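PDB 5GKD: AlyGC from Glaciecola chathamensis, which degrades alginate as a polysaccharide lyase of family 6, probably cutting its glycosidic bonds by beta-elimination. Local coordinates for residues 257-262 with 604-609; 573-578 with 590-595; 638-643 with 658-663; 683-688 with 714-719. All blocks are in the same frame, centred on the assembly; numbering follows the deposited sequence.

In the fold
Two right-handed parallel beta-helices follow each other along the chain, and contact 1 ties one to the other. Its loop 257-262 belongs to the first beta-helix and waits more than 340 residues for its partner, the start of strand 606-610 in the second. Contact 2 (573-578 with 590-595) closes a short loop that falls within this long one. Contact 3 (638-643 with 658-663) and contact 4 (683-688 with 714-719) then close in series, with no crossing. Contacts 2 and 3 join facing walls of the second beta-helix across its core, with the coil of strands 606-610 and 622-625 between them; contact 4 joins strand 681-685 to strand 717-721, beyond 691-700, near the C-terminal end.

Contact 1: residues 257-262 with 604-609; sequences VDHTGG and VEYLTI
Tyr606 reaches from one parallel beta-helix to Asp258 on a loop of another, so this small contact belongs to the interface between the two beta-helical domains. The receiving loop is shaped by a type II turn, Val257 to Thr260, in which Thr260 OG1 holds Val257 O at 2.8 Å; it leads into strand 263-265, whose Arg264 lines the carbonate pocket. Along the second segment, Val604 turns into its own domain, against Leu592. Glu605 comes next; its OE2 forms a salt bridge with Arg234 of the first domain, a charged tie beside the hydroxyl-carboxylate bond. Tyr606 carries the contact itself. With CG anti to its carbonyl carbon (chi1 -59°), the ring projects out of the strand and its OH donates to Asp258 OD2 at 2.8 Å. The carboxylate uses the anti lone pair of OD2, and its plane is turned 35° from the ring. The same hydroxyl bonds Arg234 NH2, so a polar end on a long flat side chain suits this place. It also lies 3.8 Å from His259 CD2, in the plane of the imidazole at its edge, while His259 NE2 is bonded to His637 NE2. The Tyr606 ring stacks on His637 and touches Tyr574. A phenylalanine in place of Tyr606 would probably keep this ring packing but leave Asp258 OD2 without its donor and Arg234 without one partner. Beyond it the strand alternates: Leu607 is buried against Met640, Thr608 lies over Glu576 and Gln578, and Ile609 turns inward again, its CD1 methyl packing on Met640 CE.

Contact 2: residues 573-578 with 590-595; sequences DYIEVQ and FRLNKE
Two walls of one beta-helical coil face each other across its apolar core here, strand 574-578 offering Ile575 and Val577 and strand 590-592 offering Phe590 and Leu592. The strands run nearly antiparallel, at 162°, with 11.4 Å between their axes, so side chains rather than backbones bridge them. Phe590 reaches nearly half-way across, and the facing aliphatic side chains supply the rest. Its ring meets two methyls obliquely: Ile575 CG2 lies 3.5 Å from Phe590 CE1, and Val577 CG2 lies 3.6 Å from Phe590 CZ. Ile575 sets CG2 opposite its backbone N and CG1 opposite the carbonyl carbon (chi1 -63°), which sends one branch to the ring and the other to Leu592. That second branch meets its partner tip to tip, Ile575 CD1 standing 4.0 Å from Leu592 CD1. Beta-branched residues suit the extended strand, and the large ring suits a wide core. An alanine at Phe590 would probably open a gap between the walls and strip both methyls of their aromatic partner. Strand 572-578 lies between strands 543-548 and 606-610 in its wall, and strand 590-592 between 564-565 and 622-625, so Phe590 also touches Ile609 and Leu592 also touches Val624.

Contact 3: residues 638-643 with 658-663; sequences VVMNNN and ASLILH
Asn643 ND2 serves two acceptors, the backbone O of Ile609 and the side-chain OD1 of Asn673, while Asn643 OD1 receives the backbone N of Ser612. This buried amide thus links the turn after strand 637-641 to the coils before and after it, recalling the stacked asparagines of pectate-lyase beta-helices. Asn673 returns the favour, its ND2 bonding Met640 O. Asn642 just ahead adopts a positive phi of 65°, a conformation asparagine tolerates well, and lets the chain turn the corner.

The contact proper lies inside the coil and is wholly apolar. Met640 slides alongside Leu660, the two pointing in opposite directions. Its chain stays extended beyond CG (chi2 -163°, chi3 -179°), which carries the terminal methyl far into the core: Met640 CE lies 3.7 Å from Leu660 CD1, and Met640 SD lies 4.1 Å from that same methyl. A long unbranched thioether suits the role, since it bridges facing strands without any polar group needing a partner. Two residues earlier, on the same face of the strand, Val638 meets Leu662 tip to tip, Val638 CG1 standing 3.9 Å from Leu662 CD1. The shorter valine works here because the backbones are closer, with the CA atoms of Val638 and Leu662 8.4 Å apart.

Strand 637-641 pairs with strands 606-610 and 667-676, and Met640 packs on Leu607 and Ile609 of the former. On the facing wall, strand 660-663 lies between strands 622-625 and 681-685; Leu660 rests on Ala622, and Leu662 on Val624 and Phe683.

Contact 4: residues 683-688 with 714-719; sequences FELTVG and SGATTT
Leu685 packs one methyl group into the angle between Ala716 and Thr718, and this small cluster is the tight part of the contact. Leu685 CD1 lies 3.8 Å from Ala716 CB and 3.5 Å from Thr718 OG1, so a single branch serves both partners. The leucine sets CG opposite its carbonyl carbon (chi1 -58°) and extends on from there (chi2 165°), which carries CD1 from the end of strand 683-685 toward the start of strand 717-719. Ala716 suits its place because a lone methyl can meet the leucine without pushing the backbones apart: the CA atoms of Leu685 and Ala716 are 7.3 Å from each other. Thr718 comes obliquely, turning its hydroxyl oxygen rather than CG2 to the leucine; OG1 stands opposite the carbonyl carbon (chi1 -54°), which turns it toward Leu685.

The other side is looser. Ser714 is partly exposed and poorly ordered, and it only borders the first segment. Thr717, between the two contacting residues, points away and is exposed. Val687 also points away and packs on Phe711 of a neighbouring loop. The contact joins strand 681-685 to strand 717-721 of the facing wall, beyond 691-700, near the C-terminal end of the second beta-helix. Pro690 touches both Leu685 and Ala716, while strand 681-685 is held in its own wall by backbone bonds and by Glu684, which pairs with Arg708 and His663.

With no polar bond between the segments, cohesion here rests on shape and on burying Leu685, and the hydroxyl of Thr718 meets that leucine by packing alone.

Contact 1: residues 257-262 with 604-609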
loop_
_atom_site.group_PDB
_atom_site.type_symbol
_atom_site.label_atom_id
_atom_site.label_comp_id
_atom_site.label_asym_id
_atom_site.label_seq_id
_atom_site.Cartn_x
_atom_site.Cartn_y
_atom_site.Cartn_z
ATOM N N VAL A 257 -9.355 -19.640 -27.647
ATOM C CA VAL A 257 -9.277 -18.914 -26.380
ATOM C C VAL A 257 -9.038 -17.428 -26.637
ATOM O O VAL A 257 -8.356 -17.037 -27.598
ATOM C CB VAL A 257 -8.175 -19.528 -25.492
ATOM C CG1 VAL A 257 -7.894 -18.665 -24.266
ATOM C CG2 VAL A 257 -8.576 -20.933 -25.066
ATOM N N ASP A 258 -9.615 -16.593 -25.770
ATOM C CA ASP A 258 -9.609 -15.145 -25.943
ATOM C C ASP A 258 -8.189 -14.602 -25.982
ATOM O O ASP A 258 -7.339 -14.992 -25.187
ATOM C CB ASP A 258 -10.387 -14.465 -24.795
ATOM C CG ASP A 258 -10.893 -13.061 -25.164
ATOM O OD1 ASP A 258 -11.190 -12.851 -26.366
ATOM O OD2 ASP A 258 -11.015 -12.163 -24.275
ATOM N N HIS A 259 -7.940 -13.686 -26.909
ATOM C CA HIS A 259 -6.677 -12.958 -26.980
ATOM C C HIS A 259 -5.459 -13.863 -27.236
ATOM O O HIS A 259 -4.353 -13.559 -26.793
ATOM C CB HIS A 259 -6.466 -12.125 -25.710
ATOM C CG HIS A 259 -7.334 -10.910 -25.634
ATOM N ND1 HIS A 259 -7.280 -9.898 -26.566
ATOM C CD2 HIS A 259 -8.275 -10.542 -24.737
ATOM C CE1 HIS A 259 -8.150 -8.958 -26.248
ATOM N NE2 HIS A 259 -8.766 -9.323 -25.140
ATOM N N THR A 260 -5.613 -14.964 -27.966
ATOM C CA THR A 260 -4.466 -15.759 -28.406
ATOM C C THR A 260 -3.887 -15.217 -29.725
ATOM O O THR A 260 -4.617 -15.062 -30.708
ATOM C CB THR A 260 -4.871 -17.227 -28.581
ATOM O OG1 THR A 260 -6.099 -17.313 -29.310
ATOM C CG2 THR A 260 -5.034 -17.918 -27.257
ATOM N N GLY A 261 -2.586 -14.916 -29.743
ATOM C CA GLY A 261 -1.846 -14.580 -30.988
ATOM C C GLY A 261 -0.934 -15.747 -31.412
ATOM O O GLY A 261 -0.972 -16.774 -30.779
ATOM N N GLY A 262 -0.096 -15.669 -32.432
ATOM C CA GLY A 262 0.245 -14.528 -33.204
ATOM C C GLY A 262 1.751 -14.540 -33.462
ATOM O O GLY A 262 2.537 -14.811 -32.559
ATOM N N VAL A 604 -7.924 -4.807 -12.898
ATOM C CA VAL A 604 -8.946 -5.771 -13.299
ATOM C C VAL A 604 -8.874 -6.050 -14.799
ATOM O O VAL A 604 -8.804 -5.128 -15.616
ATOM C CB VAL A 604 -10.358 -5.281 -12.903
ATOM C CG1 VAL A 604 -10.675 -3.921 -13.542
ATOM C CG2 VAL A 604 -11.420 -6.316 -13.281
ATOM N N GLU A 605 -8.906 -7.331 -15.173
ATOM C CA GLU A 605 -8.908 -7.679 -16.587
ATOM C C GLU A 605 -10.313 -7.595 -17.185
ATOM O O GLU A 605 -10.501 -6.976 -18.231
ATOM C CB GLU A 605 -8.308 -9.076 -16.794
ATOM C CG GLU A 605 -8.055 -9.427 -18.264
ATOM C CD GLU A 605 -6.988 -8.570 -18.938
ATOM O OE1 GLU A 605 -6.227 -7.862 -18.248
ATOM O OE2 GLU A 605 -6.903 -8.615 -20.183
ATOM N N TYR A 606 -11.301 -8.220 -16.540
ATOM C CA TYR A 606 -12.697 -8.219 -16.980
ATOM C C TYR A 606 -13.588 -7.775 -15.833
ATOM O O TYR A 606 -13.702 -8.485 -14.832
ATOM C CB TYR A 606 -13.146 -9.601 -17.451
ATOM C CG TYR A 606 -12.355 -10.170 -18.581
ATOM C CD1 TYR A 606 -12.647 -9.844 -19.909
ATOM C CD2 TYR A 606 -11.321 -11.047 -18.331
ATOM C CE1 TYR A 606 -11.910 -10.386 -20.961
ATOM C CE2 TYR A 606 -10.590 -11.583 -19.356
ATOM C CZ TYR A 606 -10.878 -11.247 -20.660
ATOM O OH TYR A 606 -10.122 -11.812 -21.642
ATOM N N LEU A 607 -14.229 -6.624 -15.985
ATOM C CA LEU A 607 -15.302 -6.182 -15.104
ATOM C C LEU A 607 -16.626 -6.365 -15.836
ATOM O O LEU A 607 -16.843 -5.740 -16.879
ATOM C CB LEU A 607 -15.117 -4.712 -14.735
ATOM C CG LEU A 607 -15.652 -4.118 -13.443
ATOM C CD1 LEU A 607 -16.109 -2.703 -13.679
ATOM C CD2 LEU A 607 -16.704 -4.945 -12.769
ATOM N N THR A 608 -17.509 -7.200 -15.290
ATOM C CA THR A 608 -18.806 -7.463 -15.907
ATOM C C THR A 608 -19.924 -7.272 -14.889
ATOM O O THR A 608 -19.883 -7.865 -13.810
ATOM C CB THR A 608 -18.871 -8.882 -16.492
ATOM O OG1 THR A 608 -17.933 -9.000 -17.558
ATOM C CG2 THR A 608 -20.261 -9.167 -17.050
ATOM N N ILE A 609 -20.916 -6.446 -15.229
ATOM C CA ILE A 609 -22.114 -6.235 -14.405
ATOM C C ILE A 609 -23.322 -6.345 -15.322
ATOM O O ILE A 609 -23.512 -5.495 -16.196
ATOM C CB ILE A 609 -22.115 -4.874 -13.691
ATOM C CG1 ILE A 609 -20.949 -4.746 -12.724
ATOM C CG2 ILE A 609 -23.399 -4.676 -12.920
ATOM C CD1 ILE A 609 -20.913 -3.400 -12.029
#

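Contact 2: residues 573-578 with 590-595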
loop_
_atom_site.group_PDB
_atom_site.type_symbol
_atom_site.label_atom_id
_atom_site.label_comp_id
_atom_site.label_asym_id
_atom_site.label_seq_id
_atom_site.Cartn_x
_atom_site.Cartn_y
_atom_site.Cartn_z
ATOM N N ASP A 573 -8.357 -11.194 -11.976
ATOM C CA ASP A 573 -8.564 -11.848 -13.269
ATOM C C ASP A 573 -9.977 -11.594 -13.800
ATOM O O ASP A 573 -10.175 -11.447 -15.007
ATOM C CB ASP A 573 -8.293 -13.350 -13.158
ATOM C CG ASP A 573 -6.786 -13.693 -13.234
ATOM O OD1 ASP A 573 -6.095 -13.192 -14.125
ATOM O OD2 ASP A 573 -6.294 -14.495 -12.426
ATOM N N TYR A 574 -10.973 -11.540 -12.913
ATOM C CA TYR A 574 -12.265 -10.986 -13.292
ATOM C C TYR A 574 -13.055 -10.638 -12.048
ATOM O O TYR A 574 -12.878 -11.239 -10.985
ATOM C CB TYR A 574 -13.100 -11.932 -14.178
ATOM C CG TYR A 574 -13.472 -13.263 -13.560
ATOM C CD1 TYR A 574 -14.564 -13.387 -12.696
ATOM C CD2 TYR A 574 -12.749 -14.403 -13.862
ATOM C CE1 TYR A 574 -14.896 -14.628 -12.142
ATOM C CE2 TYR A 574 -13.070 -15.627 -13.317
ATOM C CZ TYR A 574 -14.133 -15.738 -12.465
ATOM O OH TYR A 574 -14.420 -16.981 -11.962
ATOM N N ILE A 575 -13.932 -9.658 -12.211
ATOM C CA ILE A 575 -15.003 -9.356 -11.275
ATOM C C ILE A 575 -16.297 -9.469 -12.065
ATOM O O ILE A 575 -16.463 -8.786 -13.082
ATOM C CB ILE A 575 -14.844 -7.958 -10.660
ATOM C CG1 ILE A 575 -13.555 -7.895 -9.846
ATOM C CG2 ILE A 575 -16.022 -7.612 -9.780
ATOM C CD1 ILE A 575 -13.125 -6.489 -9.525
ATOM N N GLU A 576 -17.193 -10.349 -11.630
ATOM C CA GLU A 576 -18.441 -10.591 -12.343
ATOM C C GLU A 576 -19.635 -10.449 -11.408
ATOM O O GLU A 576 -19.704 -11.124 -10.378
ATOM C CB GLU A 576 -18.450 -11.976 -12.978
ATOM C CG GLU A 576 -19.245 -11.981 -14.261
ATOM C CD GLU A 576 -19.874 -13.305 -14.562
ATOM O OE1 GLU A 576 -20.342 -13.472 -15.711
ATOM O OE2 GLU A 576 -19.898 -14.167 -13.654
ATOM N N VAL A 577 -20.574 -9.586 -11.782
ATOM C CA VAL A 577 -21.793 -9.331 -11.024
ATOM C C VAL A 577 -22.984 -9.657 -11.918
ATOM O O VAL A 577 -23.136 -9.066 -12.997
ATOM C CB VAL A 577 -21.865 -7.878 -10.536
ATOM C CG1 VAL A 577 -23.140 -7.643 -9.767
ATOM C CG2 VAL A 577 -20.640 -7.538 -9.675
ATOM N N GLN A 578 -23.825 -10.595 -11.472
ATOM C CA GLN A 578 -25.014 -11.022 -12.211
ATOM C C GLN A 578 -26.226 -10.990 -11.290
ATOM O O GLN A 578 -26.156 -11.479 -10.156
ATOM C CB GLN A 578 -24.860 -12.438 -12.781
ATOM C CG GLN A 578 -23.740 -12.634 -13.772
ATOM C CD GLN A 578 -23.991 -11.929 -15.086
ATOM O OE1 GLN A 578 -25.121 -11.554 -15.397
ATOM N NE2 GLN A 578 -22.938 -11.743 -15.868
ATOM N N PHE A 590 -17.356 -0.192 -6.918
ATOM C CA PHE A 590 -16.091 -0.859 -7.217
ATOM C C PHE A 590 -14.997 0.187 -7.389
ATOM O O PHE A 590 -15.078 1.046 -8.274
ATOM C CB PHE A 590 -16.206 -1.742 -8.468
ATOM C CG PHE A 590 -17.059 -2.964 -8.259
ATOM C CD1 PHE A 590 -16.525 -4.104 -7.709
ATOM C CD2 PHE A 590 -18.405 -2.953 -8.577
ATOM C CE1 PHE A 590 -17.299 -5.217 -7.499
ATOM C CE2 PHE A 590 -19.181 -4.061 -8.380
ATOM C CZ PHE A 590 -18.625 -5.200 -7.839
ATOM N N ARG A 591 -13.984 0.117 -6.536
ATOM C CA ARG A 591 -12.854 1.035 -6.569
ATOM C C ARG A 591 -11.680 0.298 -7.204
ATOM O O ARG A 591 -10.976 -0.463 -6.532
ATOM C CB ARG A 591 -12.545 1.539 -5.163
ATOM C CG ARG A 591 -13.588 2.521 -4.659
ATOM C CD ARG A 591 -13.643 2.588 -3.145
ATOM N NE ARG A 591 -12.424 3.134 -2.566
ATOM C CZ ARG A 591 -12.099 4.419 -2.585
ATOM N NH1 ARG A 591 -12.895 5.294 -3.177
ATOM N NH2 ARG A 591 -10.966 4.829 -2.028
ATOM N N LEU A 592 -11.488 0.519 -8.510
ATOM C CA LEU A 592 -10.506 -0.173 -9.337
ATOM C C LEU A 592 -9.573 0.821 -10.011
ATOM O O LEU A 592 -9.195 0.658 -11.174
ATOM C CB LEU A 592 -11.181 -1.031 -10.398
ATOM C CG LEU A 592 -11.721 -2.429 -10.102
ATOM C CD1 LEU A 592 -11.196 -3.042 -8.828
ATOM C CD2 LEU A 592 -13.213 -2.453 -10.155
ATOM N N ASN A 593 -9.201 1.864 -9.279
ATOM C CA ASN A 593 -8.472 3.005 -9.810
ATOM C C ASN A 593 -7.294 3.380 -8.920
ATOM O O ASN A 593 -6.997 4.565 -8.739
ATOM C CB ASN A 593 -9.401 4.204 -9.956
ATOM C CG ASN A 593 -9.948 4.664 -8.629
ATOM O OD1 ASN A 593 -9.985 3.892 -7.672
ATOM N ND2 ASN A 593 -10.334 5.930 -8.544
ATOM N N LYS A 594 -6.598 2.387 -8.354
ATOM C CA LYS A 594 -5.508 2.680 -7.423
ATOM C C LYS A 594 -4.180 3.014 -8.100
ATOM O O LYS A 594 -3.318 3.627 -7.464
ATOM C CB LYS A 594 -5.301 1.507 -6.465
ATOM C CG LYS A 594 -6.540 1.160 -5.669
ATOM C CD LYS A 594 -7.144 2.433 -5.063
ATOM C CE LYS A 594 -8.440 2.181 -4.311
ATOM N NZ LYS A 594 -8.255 1.588 -2.961
ATOM N N GLU A 595 -3.971 2.628 -9.352
ATOM C CA GLU A 595 -2.637 2.718 -9.940
ATOM C C GLU A 595 -2.505 4.002 -10.751
ATOM O O GLU A 595 -2.461 4.013 -11.982
ATOM C CB GLU A 595 -2.349 1.482 -10.787
ATOM C CG GLU A 595 -2.931 0.208 -10.213
ATOM C CD GLU A 595 -2.444 -0.084 -8.808
ATOM O OE1 GLU A 595 -1.297 0.275 -8.498
ATOM O OE2 GLU A 595 -3.198 -0.682 -8.020
#

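Contact 3: residues 638-643 with 658-663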
loop_
_atom_site.group_PDB
_atom_site.type_symbol
_atom_site.label_atom_id
_atom_site.label_comp_id
_atom_site.label_asym_id
_atom_site.label_seq_id
_atom_site.Cartn_x
_atom_site.Cartn_y
_atom_site.Cartn_z
ATOM N N VAL A 638 -14.576 -3.612 -19.758
ATOM C CA VAL A 638 -15.697 -3.207 -18.914
ATOM C C VAL A 638 -16.985 -3.419 -19.700
ATOM O O VAL A 638 -17.203 -2.774 -20.730
ATOM C CB VAL A 638 -15.562 -1.749 -18.453
ATOM C CG1 VAL A 638 -16.729 -1.362 -17.590
ATOM C CG2 VAL A 638 -14.268 -1.576 -17.697
ATOM N N VAL A 639 -17.825 -4.328 -19.222
ATOM C CA VAL A 639 -19.019 -4.763 -19.935
ATOM C C VAL A 639 -20.190 -4.641 -18.976
ATOM O O VAL A 639 -20.203 -5.303 -17.936
ATOM C CB VAL A 639 -18.893 -6.209 -20.445
ATOM C CG1 VAL A 639 -20.228 -6.696 -20.992
ATOM C CG2 VAL A 639 -17.808 -6.319 -21.489
ATOM N N MET A 640 -21.161 -3.789 -19.310
ATOM C CA MET A 640 -22.316 -3.573 -18.445
ATOM C C MET A 640 -23.593 -3.554 -19.270
ATOM O O MET A 640 -23.790 -2.655 -20.090
ATOM C CB MET A 640 -22.170 -2.284 -17.647
ATOM C CG MET A 640 -20.985 -2.301 -16.729
ATOM S SD MET A 640 -21.043 -1.047 -15.461
ATOM C CE MET A 640 -19.469 -1.381 -14.627
ATOM N N ASN A 641 -24.471 -4.530 -19.027
ATOM C CA ASN A 641 -25.661 -4.739 -19.835
ATOM C C ASN A 641 -26.875 -4.976 -18.955
ATOM O O ASN A 641 -26.807 -5.711 -17.965
ATOM C CB ASN A 641 -25.521 -5.942 -20.774
ATOM C CG ASN A 641 -24.319 -5.847 -21.662
ATOM O OD1 ASN A 641 -23.964 -4.768 -22.141
ATOM N ND2 ASN A 641 -23.670 -6.979 -21.888
ATOM N N ASN A 642 -28.000 -4.382 -19.357
ATOM C CA ASN A 642 -29.310 -4.762 -18.838
ATOM C C ASN A 642 -29.445 -4.448 -17.355
ATOM O O ASN A 642 -30.119 -5.166 -16.623
ATOM C CB ASN A 642 -29.602 -6.242 -19.111
ATOM C CG ASN A 642 -29.745 -6.539 -20.590
ATOM O OD1 ASN A 642 -30.797 -6.268 -21.153
ATOM N ND2 ASN A 642 -28.689 -7.067 -21.238
ATOM N N ASN A 643 -28.812 -3.373 -16.909
ATOM C CA ASN A 643 -28.889 -2.948 -15.521
ATOM C C ASN A 643 -29.819 -1.751 -15.394
ATOM O O ASN A 643 -30.062 -1.018 -16.349
ATOM C CB ASN A 643 -27.506 -2.564 -14.962
ATOM C CG ASN A 643 -26.459 -3.637 -15.170
ATOM O OD1 ASN A 643 -26.450 -4.668 -14.494
ATOM N ND2 ASN A 643 -25.570 -3.397 -16.106
ATOM N N ALA A 658 -19.105 11.327 -11.646
ATOM C CA ALA A 658 -19.555 10.365 -12.637
ATOM C C ALA A 658 -20.224 9.191 -11.942
ATOM O O ALA A 658 -19.930 8.887 -10.782
ATOM C CB ALA A 658 -18.388 9.858 -13.498
ATOM N N SER A 659 -21.141 8.538 -12.658
ATOM C CA SER A 659 -21.646 7.252 -12.206
ATOM C C SER A 659 -20.719 6.128 -12.607
ATOM O O SER A 659 -20.828 5.023 -12.072
ATOM C CB SER A 659 -23.032 6.984 -12.786
ATOM O OG SER A 659 -22.972 6.946 -14.201
ATOM N N LEU A 660 -19.822 6.401 -13.548
ATOM C CA LEU A 660 -18.904 5.419 -14.105
ATOM C C LEU A 660 -17.781 6.205 -14.755
ATOM O O LEU A 660 -18.047 7.028 -15.636
ATOM C CB LEU A 660 -19.636 4.560 -15.125
ATOM C CG LEU A 660 -19.013 3.317 -15.726
ATOM C CD1 LEU A 660 -18.823 2.260 -14.658
ATOM C CD2 LEU A 660 -19.937 2.789 -16.804
ATOM N N ILE A 661 -16.540 6.019 -14.317
ATOM C CA ILE A 661 -15.443 6.734 -14.957
ATOM C C ILE A 661 -14.376 5.731 -15.368
ATOM O O ILE A 661 -13.831 4.997 -14.532
ATOM C CB ILE A 661 -14.862 7.869 -14.095
ATOM C CG1 ILE A 661 -13.744 8.563 -14.873
ATOM C CG2 ILE A 661 -14.382 7.386 -12.748
ATOM C CD1 ILE A 661 -13.331 9.868 -14.315
ATOM N N LEU A 662 -14.091 5.698 -16.662
ATOM C CA LEU A 662 -13.283 4.662 -17.282
ATOM C C LEU A 662 -12.111 5.332 -17.990
ATOM O O LEU A 662 -12.292 5.994 -19.020
ATOM C CB LEU A 662 -14.134 3.836 -18.240
ATOM C CG LEU A 662 -15.411 3.268 -17.609
ATOM C CD1 LEU A 662 -16.184 2.399 -18.594
ATOM C CD2 LEU A 662 -15.068 2.451 -16.405
ATOM N N HIS A 663 -10.913 5.152 -17.437
ATOM C CA HIS A 663 -9.688 5.749 -17.955
ATOM C C HIS A 663 -8.752 4.636 -18.414
ATOM O O HIS A 663 -8.320 3.803 -17.610
ATOM C CB HIS A 663 -9.039 6.643 -16.893
ATOM C CG HIS A 663 -7.767 7.294 -17.330
ATOM N ND1 HIS A 663 -7.570 8.656 -17.252
ATOM C CD2 HIS A 663 -6.613 6.773 -17.818
ATOM C CE1 HIS A 663 -6.354 8.947 -17.684
ATOM N NE2 HIS A 663 -5.752 7.825 -18.037
#

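Contact 4: residues 683-688 with 714-719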
loop_
_atom_site.group_PDB
_atom_site.type_symbol
_atom_site.label_atom_id
_atom_site.label_comp_id
_atom_site.label_asym_id
_atom_site.label_seq_id
_atom_site.Cartn_x
_atom_site.Cartn_y
_atom_site.Cartn_z
ATOM N N PHE A 683 -15.803 8.663 -20.242
ATOM C CA PHE A 683 -14.685 7.956 -20.837
ATOM C C PHE A 683 -13.486 8.885 -20.917
ATOM O O PHE A 683 -13.615 10.048 -21.317
ATOM C CB PHE A 683 -15.035 7.431 -22.234
ATOM C CG PHE A 683 -16.107 6.394 -22.225
ATOM C CD1 PHE A 683 -15.816 5.090 -21.898
ATOM C CD2 PHE A 683 -17.412 6.727 -22.528
ATOM C CE1 PHE A 683 -16.812 4.132 -21.870
ATOM C CE2 PHE A 683 -18.409 5.779 -22.502
ATOM C CZ PHE A 683 -18.108 4.480 -22.173
ATOM N N GLU A 684 -12.335 8.374 -20.508
ATOM C CA GLU A 684 -11.049 9.020 -20.705
ATOM C C GLU A 684 -10.197 8.015 -21.493
ATOM O O GLU A 684 -9.476 7.187 -20.932
ATOM C CB GLU A 684 -10.442 9.446 -19.337
ATOM C CG GLU A 684 -11.308 10.480 -18.590
ATOM C CD GLU A 684 -10.692 11.011 -17.300
ATOM O OE1 GLU A 684 -9.813 10.335 -16.732
ATOM O OE2 GLU A 684 -11.093 12.113 -16.847
ATOM N N LEU A 685 -10.331 8.044 -22.795
ATOM C CA LEU A 685 -9.643 7.145 -23.683
ATOM C C LEU A 685 -8.172 7.458 -23.853
ATOM O O LEU A 685 -7.828 8.575 -24.034
ATOM C CB LEU A 685 -10.347 7.129 -25.026
ATOM C CG LEU A 685 -11.797 6.732 -24.970
ATOM C CD1 LEU A 685 -12.513 7.085 -26.236
ATOM C CD2 LEU A 685 -12.001 5.280 -24.583
ATOM N N THR A 686 -7.320 6.445 -23.771
ATOM C CA THR A 686 -5.881 6.599 -23.917
ATOM C C THR A 686 -5.369 5.977 -25.213
ATOM O O THR A 686 -6.088 5.835 -26.137
ATOM C CB THR A 686 -5.120 5.958 -22.746
ATOM O OG1 THR A 686 -5.334 4.563 -22.752
ATOM C CG2 THR A 686 -5.564 6.518 -21.431
ATOM N N VAL A 687 -4.118 5.588 -25.250
ATOM C CA VAL A 687 -3.533 4.965 -26.396
ATOM C C VAL A 687 -4.068 3.557 -26.662
ATOM O O VAL A 687 -4.795 3.014 -25.892
ATOM C CB VAL A 687 -2.006 4.878 -26.239
ATOM C CG1 VAL A 687 -1.426 6.238 -26.036
ATOM C CG2 VAL A 687 -1.644 4.035 -25.045
ATOM N N GLY A 688 -3.671 3.002 -27.783
ATOM C CA GLY A 688 -4.022 1.675 -28.211
ATOM C C GLY A 688 -5.336 1.398 -28.885
ATOM O O GLY A 688 -5.790 0.314 -28.845
ATOM N N SER A 714 -5.987 9.798 -31.682
ATOM C CA SER A 714 -5.147 8.622 -31.743
ATOM C C SER A 714 -5.156 7.207 -32.280
ATOM O O SER A 714 -4.113 6.736 -32.638
ATOM C CB SER A 714 -5.009 8.020 -30.376
ATOM O OG SER A 714 -3.649 8.121 -29.982
ATOM N N GLY A 715 -6.285 6.524 -32.361
ATOM C CA GLY A 715 -7.549 7.027 -31.960
ATOM C C GLY A 715 -8.559 5.910 -31.979
ATOM O O GLY A 715 -8.630 5.060 -32.830
ATOM N N ALA A 716 -9.357 5.968 -30.963
ATOM C CA ALA A 716 -10.380 5.053 -30.639
ATOM C C ALA A 716 -11.506 4.888 -31.631
ATOM O O ALA A 716 -11.790 5.761 -32.421
ATOM C CB ALA A 716 -10.958 5.555 -29.348
ATOM N N THR A 717 -12.160 3.751 -31.558
ATOM C CA THR A 717 -13.328 3.518 -32.344
ATOM C C THR A 717 -14.393 3.562 -31.267
ATOM O O THR A 717 -14.507 2.688 -30.445
ATOM C CB THR A 717 -13.287 2.269 -33.207
ATOM O OG1 THR A 717 -13.838 1.171 -32.510
ATOM C CG2 THR A 717 -11.909 1.965 -33.614
ATOM N N THR A 718 -15.142 4.641 -31.296
ATOM C CA THR A 718 -16.115 4.957 -30.258
ATOM C C THR A 718 -17.481 5.117 -30.911
ATOM O O THR A 718 -17.698 6.059 -31.681
ATOM C CB THR A 718 -15.708 6.225 -29.517
ATOM O OG1 THR A 718 -14.371 6.073 -29.038
ATOM C CG2 THR A 718 -16.642 6.508 -28.347
ATOM N N THR A 719 -18.385 4.197 -30.600
ATOM C CA THR A 719 -19.754 4.189 -31.101
ATOM C C THR A 719 -20.686 4.455 -29.928
ATOM O O THR A 719 -20.853 3.597 -29.059
ATOM C CB THR A 719 -20.084 2.846 -31.752
ATOM O OG1 THR A 719 -19.302 2.675 -32.932
ATOM C CG2 THR A 719 -21.571 2.748 -32.110
#